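Local coordinates for protein hypothetic aldehyde deformylating oxygenase (Sulfolobus tokodaii, PDB 5V4T) that probably works as a ferritin-like diiron oxidoreductase with aldehyde deformylating oxygenase activity and binds Fe(III) within an all-helical bundle, at residues K33-L38 and D87-D92; W98-A103 and L155-E160; I102-H107 and K164-L169; A115-K120 and N196-L201. All coordinates share one frame; numbering follows the deposited sequence.

Contact 1 of 4, residues K33-L38 and D87-D92; sequences KILKKL and DGLVED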
# COMPACT_ATOMS: atom_id res chain seq x y z
N LYS A 33 0.46 15.06 6.67
CA LYS A 33 -0.41 15.22 7.85
C LYS A 33 -1.86 15.54 7.46
O LYS A 33 -2.82 15.08 8.12
CB LYS A 33 0.16 16.37 8.67
CG LYS A 33 -0.59 16.67 9.95
CD LYS A 33 0.08 17.84 10.66
CE LYS A 33 -0.95 18.55 11.54
NZ LYS A 33 -0.24 19.55 12.38
N ILE A 34 -2.01 16.35 6.41
CA ILE A 34 -3.30 16.81 5.95
C ILE A 34 -4.23 15.67 5.53
O ILE A 34 -5.46 15.84 5.52
CB ILE A 34 -3.16 17.83 4.77
CG1 ILE A 34 -4.41 18.64 4.55
CG2 ILE A 34 -2.74 17.14 3.48
CD1 ILE A 34 -4.16 19.92 3.79
N LEU A 35 -3.66 14.51 5.17
CA LEU A 35 -4.49 13.39 4.74
C LEU A 35 -5.36 12.86 5.83
O LEU A 35 -6.41 12.30 5.54
CB LEU A 35 -3.62 12.20 4.22
CG LEU A 35 -3.05 12.35 2.81
CD1 LEU A 35 -2.11 11.17 2.55
CD2 LEU A 35 -4.16 12.33 1.78
N LYS A 36 -4.96 13.03 7.08
CA LYS A 36 -5.83 12.55 8.19
C LYS A 36 -7.17 13.31 8.17
O LYS A 36 -8.25 12.69 8.10
CB LYS A 36 -5.11 12.73 9.53
CG LYS A 36 -5.85 12.15 10.73
CD LYS A 36 -5.07 12.42 12.01
CE LYS A 36 -5.68 11.67 13.16
NZ LYS A 36 -5.02 11.84 14.48
N LYS A 37 -7.09 14.64 8.16
CA LYS A 37 -8.28 15.48 8.12
C LYS A 37 -9.12 15.22 6.88
O LYS A 37 -10.33 15.09 6.95
CB LYS A 37 -7.93 16.97 8.11
CG LYS A 37 -8.08 17.54 9.48
CD LYS A 37 -7.42 18.90 9.65
CE LYS A 37 -7.21 19.16 11.14
NZ LYS A 37 -6.70 20.53 11.38
N LEU A 38 -8.46 15.18 5.73
CA LEU A 38 -9.18 14.97 4.47
C LEU A 38 -9.86 13.62 4.44
O LEU A 38 -10.99 13.52 4.03
CB LEU A 38 -8.24 15.11 3.30
CG LEU A 38 -7.73 16.54 3.04
CD1 LEU A 38 -6.49 16.48 2.16
CD2 LEU A 38 -8.82 17.41 2.50
N ASP A 87 1.86 12.64 -2.78
CA ASP A 87 1.59 14.09 -3.05
C ASP A 87 0.34 14.21 -3.94
O ASP A 87 -0.54 15.03 -3.73
CB ASP A 87 2.78 14.75 -3.75
CG ASP A 87 3.96 15.02 -2.81
OD1 ASP A 87 3.89 14.82 -1.55
OD2 ASP A 87 5.02 15.46 -3.36
N GLY A 88 0.28 13.34 -4.94
CA GLY A 88 -0.85 13.25 -5.77
C GLY A 88 -2.15 12.93 -5.05
O GLY A 88 -3.24 13.38 -5.46
N LEU A 89 -2.11 12.04 -4.06
CA LEU A 89 -3.33 11.71 -3.34
C LEU A 89 -3.87 12.91 -2.58
O LEU A 89 -5.07 13.09 -2.51
CB LEU A 89 -3.11 10.55 -2.41
CG LEU A 89 -4.26 9.98 -1.62
CD1 LEU A 89 -5.23 9.36 -2.58
CD2 LEU A 89 -3.72 8.97 -0.59
N VAL A 90 -3.01 13.71 -2.00
CA VAL A 90 -3.47 14.93 -1.34
C VAL A 90 -4.25 15.80 -2.36
O VAL A 90 -5.38 16.30 -2.08
CB VAL A 90 -2.30 15.70 -0.72
CG1 VAL A 90 -2.72 17.11 -0.31
CG2 VAL A 90 -1.74 14.94 0.46
N GLU A 91 -3.67 16.01 -3.54
CA GLU A 91 -4.37 16.75 -4.63
C GLU A 91 -5.72 16.13 -4.99
O GLU A 91 -6.75 16.82 -5.13
CB GLU A 91 -3.43 16.82 -5.85
CG GLU A 91 -2.15 17.59 -5.59
CD GLU A 91 -1.25 17.71 -6.80
OE1 GLU A 91 -1.52 17.06 -7.84
OE2 GLU A 91 -0.23 18.41 -6.69
N ASP A 92 -5.76 14.81 -5.10
CA ASP A 92 -6.99 14.12 -5.38
C ASP A 92 -8.07 14.35 -4.33
O ASP A 92 -9.23 14.52 -4.69
CB ASP A 92 -6.75 12.62 -5.58
CG ASP A 92 -6.07 12.32 -6.94
OD1 ASP A 92 -6.04 13.23 -7.83
OD2 ASP A 92 -5.56 11.19 -7.11

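Contact 2 of 4, residues W98-A103 and L155-E160; sequences WRENIA and LIEDKE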
# COMPACT_ATOMS: atom_id res chain seq x y z
N TRP A 98 -13.24 13.97 -6.45
CA TRP A 98 -12.44 13.30 -5.40
C TRP A 98 -12.81 11.82 -5.24
O TRP A 98 -11.90 10.99 -5.07
CB TRP A 98 -12.55 14.05 -4.10
CG TRP A 98 -13.92 14.05 -3.47
CD1 TRP A 98 -14.82 15.07 -3.51
CD2 TRP A 98 -14.47 13.05 -2.59
NE1 TRP A 98 -15.91 14.74 -2.75
CE2 TRP A 98 -15.73 13.51 -2.19
CE3 TRP A 98 -14.04 11.80 -2.13
CZ2 TRP A 98 -16.56 12.78 -1.33
CZ3 TRP A 98 -14.90 11.05 -1.29
CH2 TRP A 98 -16.13 11.56 -0.91
N ARG A 99 -14.08 11.44 -5.39
CA ARG A 99 -14.50 10.04 -5.12
C ARG A 99 -13.82 9.15 -6.15
O ARG A 99 -13.14 8.18 -5.79
CB ARG A 99 -16.01 9.85 -5.26
CG ARG A 99 -16.82 9.32 -4.11
CD ARG A 99 -18.33 9.46 -4.47
NE ARG A 99 -19.23 10.02 -3.43
CZ ARG A 99 -19.52 11.32 -3.22
NH1 ARG A 99 -18.96 12.31 -3.99
NH2 ARG A 99 -20.35 11.64 -2.20
N GLU A 100 -13.96 9.47 -7.42
CA GLU A 100 -13.30 8.64 -8.46
C GLU A 100 -11.76 8.77 -8.49
O GLU A 100 -11.03 7.78 -8.83
CB GLU A 100 -13.93 8.90 -9.81
CG GLU A 100 -15.31 8.29 -9.75
CD GLU A 100 -16.17 8.46 -10.97
OE1 GLU A 100 -16.00 9.45 -11.73
OE2 GLU A 100 -17.04 7.60 -11.13
N ASN A 101 -11.25 9.96 -8.18
CA ASN A 101 -9.81 10.16 -8.17
C ASN A 101 -9.10 9.39 -7.06
O ASN A 101 -8.10 8.70 -7.30
CB ASN A 101 -9.49 11.63 -8.08
CG ASN A 101 -9.73 12.35 -9.42
OD1 ASN A 101 -9.86 11.67 -10.46
ND2 ASN A 101 -9.79 13.71 -9.41
N ILE A 102 -9.66 9.45 -5.87
CA ILE A 102 -9.16 8.63 -4.78
C ILE A 102 -9.38 7.14 -5.03
O ILE A 102 -8.48 6.33 -4.72
CB ILE A 102 -9.77 9.03 -3.44
CG1 ILE A 102 -9.37 10.44 -3.11
CG2 ILE A 102 -9.23 8.15 -2.36
CD1 ILE A 102 -10.38 11.13 -2.22
N ALA A 103 -10.52 6.76 -5.54
CA ALA A 103 -10.79 5.34 -5.76
C ALA A 103 -9.80 4.72 -6.74
O ALA A 103 -9.43 3.56 -6.59
CB ALA A 103 -12.19 5.12 -6.22
N LEU A 155 -17.14 2.85 -5.35
CA LEU A 155 -17.03 4.28 -5.46
C LEU A 155 -16.97 4.75 -6.93
O LEU A 155 -17.12 5.95 -7.21
CB LEU A 155 -15.79 4.83 -4.77
CG LEU A 155 -15.77 4.63 -3.24
CD1 LEU A 155 -14.42 5.12 -2.68
CD2 LEU A 155 -16.97 5.28 -2.57
N ILE A 156 -16.68 3.82 -7.84
CA ILE A 156 -16.55 4.14 -9.26
C ILE A 156 -17.89 4.06 -9.97
O ILE A 156 -18.56 3.00 -9.97
CB ILE A 156 -15.54 3.19 -9.91
CG1 ILE A 156 -14.17 3.53 -9.34
CG2 ILE A 156 -15.51 3.36 -11.43
CD1 ILE A 156 -13.15 2.41 -9.49
N GLU A 157 -18.20 5.13 -10.68
CA GLU A 157 -19.35 5.13 -11.58
C GLU A 157 -18.95 5.26 -13.04
O GLU A 157 -19.50 4.57 -13.90
CB GLU A 157 -20.29 6.28 -11.27
CG GLU A 157 -20.33 6.68 -9.80
CD GLU A 157 -21.30 5.86 -8.99
OE1 GLU A 157 -21.39 4.62 -9.23
OE2 GLU A 157 -21.97 6.46 -8.11
N ASP A 158 -18.10 6.20 -13.30
CA ASP A 158 -17.63 6.42 -14.69
C ASP A 158 -16.52 5.43 -15.03
O ASP A 158 -15.35 5.69 -14.75
CB ASP A 158 -17.13 7.82 -14.81
CG ASP A 158 -16.85 8.29 -16.27
OD1 ASP A 158 -16.60 7.47 -17.16
OD2 ASP A 158 -16.80 9.54 -16.46
N LYS A 159 -16.91 4.35 -15.65
CA LYS A 159 -16.00 3.21 -15.92
C LYS A 159 -14.88 3.61 -16.83
O LYS A 159 -13.70 3.31 -16.56
CB LYS A 159 -16.77 2.02 -16.52
CG LYS A 159 -17.75 1.31 -15.60
CD LYS A 159 -18.45 0.19 -16.37
CE LYS A 159 -19.50 -0.40 -15.48
NZ LYS A 159 -19.85 -1.75 -15.96
N GLU A 160 -15.18 4.33 -17.89
CA GLU A 160 -14.13 4.77 -18.81
C GLU A 160 -13.11 5.70 -18.17
O GLU A 160 -11.88 5.50 -18.32
CB GLU A 160 -14.81 5.41 -20.04
CG GLU A 160 -13.87 5.90 -21.11
CD GLU A 160 -14.57 6.67 -22.24
OE1 GLU A 160 -15.83 6.65 -22.37
OE2 GLU A 160 -13.83 7.28 -23.06

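Contact 3 of 4, residues I102-H107 and K164-L169; sequences IATRFH and KRVEEL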
# COMPACT_ATOMS: atom_id res chain seq x y z
N ILE A 102 -9.66 9.45 -5.87
CA ILE A 102 -9.16 8.63 -4.78
C ILE A 102 -9.38 7.14 -5.03
O ILE A 102 -8.48 6.33 -4.72
CB ILE A 102 -9.77 9.03 -3.44
CG1 ILE A 102 -9.37 10.44 -3.11
CG2 ILE A 102 -9.23 8.15 -2.36
CD1 ILE A 102 -10.38 11.13 -2.22
N ALA A 103 -10.52 6.76 -5.54
CA ALA A 103 -10.79 5.34 -5.76
C ALA A 103 -9.80 4.72 -6.74
O ALA A 103 -9.43 3.56 -6.59
CB ALA A 103 -12.19 5.12 -6.22
N THR A 104 -9.40 5.49 -7.76
CA THR A 104 -8.40 4.97 -8.69
C THR A 104 -6.96 5.06 -8.19
O THR A 104 -6.19 4.07 -8.34
CB THR A 104 -8.59 5.69 -10.04
OG1 THR A 104 -8.64 7.10 -9.85
CG2 THR A 104 -9.83 5.27 -10.63
N ARG A 105 -6.55 6.20 -7.66
CA ARG A 105 -5.18 6.33 -7.19
C ARG A 105 -4.92 5.48 -5.96
O ARG A 105 -3.88 4.78 -5.89
CB ARG A 105 -4.80 7.78 -6.87
CG ARG A 105 -3.39 7.92 -6.30
CD ARG A 105 -3.04 9.33 -5.90
NE ARG A 105 -2.98 10.20 -7.06
CZ ARG A 105 -1.90 10.52 -7.77
NH1 ARG A 105 -0.73 10.03 -7.50
NH2 ARG A 105 -2.05 11.33 -8.86
N PHE A 106 -5.88 5.50 -5.03
CA PHE A 106 -5.66 4.81 -3.75
C PHE A 106 -6.22 3.40 -3.81
O PHE A 106 -5.42 2.41 -3.83
CB PHE A 106 -6.26 5.56 -2.57
CG PHE A 106 -5.81 4.98 -1.26
CD1 PHE A 106 -4.50 5.14 -0.82
CD2 PHE A 106 -6.69 4.25 -0.49
CE1 PHE A 106 -4.07 4.54 0.34
CE2 PHE A 106 -6.25 3.67 0.70
CZ PHE A 106 -4.94 3.81 1.10
N HIS A 107 -7.53 3.21 -3.93
CA HIS A 107 -8.01 1.85 -3.84
C HIS A 107 -7.45 0.94 -4.92
O HIS A 107 -7.12 -0.22 -4.68
CB HIS A 107 -9.52 1.81 -3.78
CG HIS A 107 -10.08 2.60 -2.64
ND1 HIS A 107 -10.08 3.99 -2.59
CD2 HIS A 107 -10.61 2.20 -1.46
CE1 HIS A 107 -10.62 4.39 -1.46
NE2 HIS A 107 -10.96 3.32 -0.76
N LYS A 164 -9.05 4.70 -17.52
CA LYS A 164 -8.00 5.57 -17.98
C LYS A 164 -7.09 6.06 -16.82
O LYS A 164 -5.86 6.12 -16.98
CB LYS A 164 -8.57 6.74 -18.79
CG LYS A 164 -9.18 6.31 -20.11
CD LYS A 164 -9.83 7.46 -20.88
CE LYS A 164 -9.11 8.80 -20.66
NZ LYS A 164 -9.37 9.81 -21.77
N ARG A 165 -7.70 6.35 -15.65
CA ARG A 165 -6.94 6.70 -14.48
C ARG A 165 -5.97 5.61 -14.07
O ARG A 165 -4.77 5.91 -13.74
CB ARG A 165 -7.82 7.00 -13.28
CG ARG A 165 -8.57 8.32 -13.35
CD ARG A 165 -7.80 9.47 -12.80
NE ARG A 165 -7.54 9.32 -11.39
CZ ARG A 165 -6.73 10.09 -10.72
NH1 ARG A 165 -6.16 11.15 -11.34
NH2 ARG A 165 -6.53 9.91 -9.44
N VAL A 166 -6.47 4.38 -14.02
CA VAL A 166 -5.63 3.24 -13.65
C VAL A 166 -4.45 3.17 -14.61
O VAL A 166 -3.31 3.00 -14.20
CB VAL A 166 -6.43 1.92 -13.54
CG1 VAL A 166 -5.50 0.75 -13.29
CG2 VAL A 166 -7.42 2.05 -12.40
N GLU A 167 -4.75 3.25 -15.90
CA GLU A 167 -3.73 3.17 -16.93
C GLU A 167 -2.70 4.30 -16.77
O GLU A 167 -1.47 4.11 -16.97
CB GLU A 167 -4.38 3.14 -18.31
CG GLU A 167 -5.15 1.86 -18.54
CD GLU A 167 -6.02 1.80 -19.78
OE1 GLU A 167 -6.47 2.84 -20.29
OE2 GLU A 167 -6.32 0.67 -20.20
N GLU A 168 -3.15 5.51 -16.42
CA GLU A 168 -2.25 6.65 -16.30
C GLU A 168 -1.33 6.57 -15.15
O GLU A 168 -0.19 6.97 -15.23
CB GLU A 168 -3.06 7.96 -16.27
CG GLU A 168 -3.72 8.16 -17.63
CD GLU A 168 -4.69 9.31 -17.68
OE1 GLU A 168 -4.84 10.00 -16.63
OE2 GLU A 168 -5.34 9.45 -18.76
N LEU A 169 -1.80 5.96 -14.06
CA LEU A 169 -1.07 5.95 -12.82
C LEU A 169 -0.24 4.67 -12.63
O LEU A 169 0.72 4.68 -11.87
CB LEU A 169 -2.04 6.05 -11.66
CG LEU A 169 -2.74 7.42 -11.52
CD1 LEU A 169 -3.97 7.24 -10.67
CD2 LEU A 169 -1.76 8.36 -10.88
O HOH W 1 -4.36 12.76 -9.83

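Contact 4 of 4, residues A115-K120 and N196-L201; sequences ATVGLK and NLMEEL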
# COMPACT_ATOMS: atom_id res chain seq x y z
N ALA A 115 0.13 -2.38 -2.90
CA ALA A 115 0.03 -3.05 -1.58
C ALA A 115 -0.07 -4.54 -1.76
O ALA A 115 0.49 -5.29 -0.95
CB ALA A 115 -1.14 -2.54 -0.75
N THR A 116 -0.80 -5.02 -2.79
CA THR A 116 -0.93 -6.42 -3.06
C THR A 116 0.44 -7.08 -3.22
O THR A 116 0.74 -8.13 -2.61
CB THR A 116 -1.83 -6.67 -4.31
OG1 THR A 116 -3.11 -6.03 -4.10
CG2 THR A 116 -1.98 -8.15 -4.55
N VAL A 117 1.34 -6.42 -3.98
CA VAL A 117 2.71 -6.92 -4.16
C VAL A 117 3.55 -6.84 -2.87
O VAL A 117 4.19 -7.83 -2.48
CB VAL A 117 3.38 -6.18 -5.31
CG1 VAL A 117 4.85 -6.52 -5.38
CG2 VAL A 117 2.65 -6.54 -6.58
N GLY A 118 3.48 -5.71 -2.19
CA GLY A 118 4.26 -5.52 -0.99
C GLY A 118 3.86 -6.50 0.10
O GLY A 118 4.70 -7.10 0.80
N LEU A 119 2.56 -6.69 0.25
CA LEU A 119 2.03 -7.60 1.26
C LEU A 119 2.37 -9.06 0.93
O LEU A 119 2.67 -9.88 1.81
CB LEU A 119 0.52 -7.44 1.43
CG LEU A 119 0.12 -6.13 2.07
CD1 LEU A 119 -1.35 -5.82 1.93
CD2 LEU A 119 0.51 -6.11 3.53
N LYS A 120 2.32 -9.43 -0.36
CA LYS A 120 2.78 -10.76 -0.79
C LYS A 120 4.21 -10.99 -0.35
O LYS A 120 4.54 -12.05 0.21
CB LYS A 120 2.69 -10.88 -2.33
CG LYS A 120 3.54 -12.01 -2.91
CD LYS A 120 3.62 -11.86 -4.46
CE LYS A 120 4.73 -12.70 -5.10
NZ LYS A 120 4.29 -14.14 -4.96
N ASN A 196 5.83 -8.15 -13.70
CA ASN A 196 4.86 -9.00 -14.39
C ASN A 196 3.61 -9.23 -13.58
O ASN A 196 2.52 -9.22 -14.14
CB ASN A 196 5.44 -10.35 -14.85
CG ASN A 196 6.62 -10.20 -15.80
OD1 ASN A 196 6.83 -9.16 -16.42
ND2 ASN A 196 7.42 -11.22 -15.86
N LEU A 197 3.75 -9.50 -12.28
CA LEU A 197 2.60 -9.62 -11.41
C LEU A 197 1.80 -8.34 -11.37
O LEU A 197 0.57 -8.40 -11.46
CB LEU A 197 3.07 -10.03 -10.02
CG LEU A 197 1.98 -9.91 -8.97
CD1 LEU A 197 0.80 -10.84 -9.21
CD2 LEU A 197 2.65 -10.24 -7.68
N MET A 198 2.47 -7.19 -11.28
CA MET A 198 1.75 -5.93 -11.29
C MET A 198 0.91 -5.77 -12.52
O MET A 198 -0.21 -5.25 -12.44
CB MET A 198 2.68 -4.74 -11.07
CG MET A 198 3.32 -4.73 -9.71
SD MET A 198 4.66 -3.52 -9.66
CE MET A 198 3.69 -2.09 -9.34
N GLU A 199 1.43 -6.19 -13.70
CA GLU A 199 0.66 -6.07 -14.92
C GLU A 199 -0.58 -6.91 -14.87
O GLU A 199 -1.61 -6.52 -15.36
CB GLU A 199 1.56 -6.49 -16.08
CG GLU A 199 2.69 -5.54 -16.30
CD GLU A 199 2.30 -4.34 -17.22
OE1 GLU A 199 1.11 -4.15 -17.61
OE2 GLU A 199 3.25 -3.66 -17.62
N GLU A 200 -0.50 -8.12 -14.30
CA GLU A 200 -1.64 -8.97 -14.18
C GLU A 200 -2.68 -8.39 -13.21
O GLU A 200 -3.87 -8.45 -13.41
CB GLU A 200 -1.24 -10.36 -13.79
CG GLU A 200 -0.30 -10.96 -14.84
CD GLU A 200 -0.84 -11.61 -16.15
OE1 GLU A 200 -2.01 -11.35 -16.71
OE2 GLU A 200 0.05 -12.44 -16.62
N LEU A 201 -2.21 -7.82 -12.11
CA LEU A 201 -3.11 -7.13 -11.18
C LEU A 201 -3.83 -5.92 -11.79
O LEU A 201 -5.00 -5.72 -11.56
CB LEU A 201 -2.34 -6.72 -9.95
CG LEU A 201 -1.79 -7.84 -9.07
CD1 LEU A 201 -0.80 -7.36 -8.01
CD2 LEU A 201 -2.92 -8.57 -8.38

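Contact 1 of 4, residues K33-L38 and D87-D92
The flat groups of this contact, the carboxylates of Asp87 and Asp92, have neither face nor edge against helix 34-46. Asp87 is taken up by the turn that leads into that helix, with OD1 hydrogen-bonded to Trp32 NE1 and OD2 in a salt bridge to Arg31 NH2, while Asp92 OD2 is held by salt bridges to Arg105 and Arg165, on helices 98-128 and 159-179. The side chains that meet between the helices are aliphatic. Val90 is the hub, and its two methyls divide the work. Val90 CG1, anti to the backbone N (chi1 167°), meets Ile34 CG2 at 3.8 Å, the two side chains crossing at about a right angle. Val90 CG2, beside the backbone N, lies 3.7 Å from Leu35 CG. The fold here is a ferritin-like helical bundle, and helix 34-46 lies on its surface against helix 80-93; the short segments run roughly parallel, crossing at 33° with axes 10.3 Å apart. Leu35 and Val90 are the closest backbone pair, their CA atoms 6.4 Å apart. Leu35 packs into the seam through its methyls: Leu35 CD2 approaches Leu89 CD2 at 4.1 Å, a looser fit than the one at Val90. Leu38 adds a marginal touch, its CD1 4.4 Å from Val90 O, and packs with Leu35 against Phe93. Leu89 also touches Arg105 and Phe106 of helix 98-128, and its side chain lies about 9 Å from those of the iron ligands Glu57 and Glu111.

Contact 2 of 4, residues W98-A103 and L155-E160
Glu100 OE2 is gripped by two consecutive amides of the link between helices 132-155 and 159-179, and this is the tight part of the contact. Its CG stands beside the backbone N (chi1 -70°) and the chain is extended beyond it, which carries the carboxylate across to the turn. Glu157 N reaches Glu100 OE2 at 2.8 Å along the anti lone pair, its N-H bent to 154°. Asp158 N, also 2.8 Å from Glu100 OE2, comes from above the carboxylate plane on a nearly straight line (172°). OE1 forms a salt bridge with Arg97, which also holds Asp158 OD2; the arginine is likely to offset the repulsion between Glu100 OE1 and Asp158 OD2, 4.8 Å apart. Asp158 is also an N-cap, its OD1 accepting from Tyr161 N. An alanine in place of Glu100 would remove the carboxylate, and the turn would probably be held less firmly, without the shared acceptor of its two N-H groups and one of the acid partners of Arg97. Deeper in, Ala103 CB nestles against Leu155 CB at 3.9 Å and Ile156 CG1 at 4.0 Å. The outer side is looser: Arg99 CG comes only to 4.3 Å from Leu155 CD2, and Trp98 CZ2 lies over one face of the Arg99 guanidinium, toward the rim, while Arg99 NE stays 6.5 Å from Glu157 OE2. The start of helix 98-128 lies between this turn and its neighbours: Trp98 and Arg99 pack on helix 34-46 and Ile102 on Phe93 of helix 80-93, while Leu155, from the other side, touches His107.

Contact 3 of 4, residues I102-H107 and K164-L169
Thr104 OG1 has three polar partners: it accepts from Arg165 NE and lies in hydrogen-bonding reach of two carbonyls of its own helix, Glu100 O and Asn101 O. The bond from Arg165 NE to Thr104 OG1 is 2.9 Å long and nearly straight (172°), with the hydroxyl at the edge of the guanidinium, in its plane. Bends at chi2 and chi3 fold the arginine back across the threonine, so that Thr104 CB also rests 3.6 Å from Arg165 CB. Arg165 NH2 also bonds to Asn101 O. Leu169 forks between two cations, CD1 over one face of the Arg165 guanidinium and CD2 3.5 Å above that of Arg105. Arg105 NE and Arg165 NH2 are only 4.3 Å apart, a repulsion that Asp92 OD2 probably offsets by bridging both; a water accepting from Arg105 NH2 and Arg165 NH1 joins them again. A leucine at Arg165 would take away the donor to Thr104 OG1 and one salt bridge of Asp92, and would probably loosen the join between the helices. The segments cross at -40°, and helix 98-128 has a wider pi-type turn at 103-107. Within the ferritin-like bundle, Asp92 and Leu89 of helix 80-93 close one flank, while Val166 packs on helix 191-211.

Contact 4 of 4, residues A115-K120 and N196-L201
Val117 CG2 forms the centre of the first shell, touched by three side chains of helix 191-211. From Val117 CG2, Met198 CG is 3.7 Å away, Leu201 CD1 3.8 Å and Leu197 CD2 3.9 Å, the methionine meeting the valine at about a right angle. The valine's torsion (chi1 171°) sets CG2 beside the backbone N, facing this cluster. Two tip-to-tip encounters flank it. Thr116 CG2 reaches Leu201 CD1 at 3.7 Å, so Leu201 CD1 serves both Thr116 and Val117. At the other end Lys120 lends only its aliphatic part, its CD 3.7 Å from Leu197 CD2, before a bend at chi4 (70°) turns NZ into a salt bridge with Glu124. Thr116 is placed by its torsion, CG2 anti to the backbone N, which gives the methyl to the interface, and by OG1, which hydrogen-bonds to the backbone carbonyl of Glu111, an iron ligand. In the second shell, Met198, bent at chi3, fits among Phe170, Ala173 and Val177 of helix 159-179 and also touches Val113 and Leu114. Another face of helix 98-128 packs on helix 132-155 through Leu119. The segments run largely antiparallel at 135°, their axes 10.4 Å apart. The seam belongs to a ferritin-like diiron bundle; here the C-terminal helix covers helix 98-128, whose Glu111 binds the iron together with Glu57, Glu145 and His148.

From the N terminus, contact 1 comes first: it brings helix 80-93 back onto helix 34-46 and closes a loop of 48 residues before any other contact opens. Helix 98-128 then supplies one side of the remaining three. Contacts 2 and 3 start from its overlapping first turns, share Ile102 and Ala103, and tie it to the turn before helix 159-179 and to that helix itself; their centres are 8 Å apart. Contact 4 opens further along the same helix and closes on helix 191-211, so its loop crosses those of contacts 2 and 3. It lies across the chain's centre from contact 1, whose Asp92 reaches contact 3.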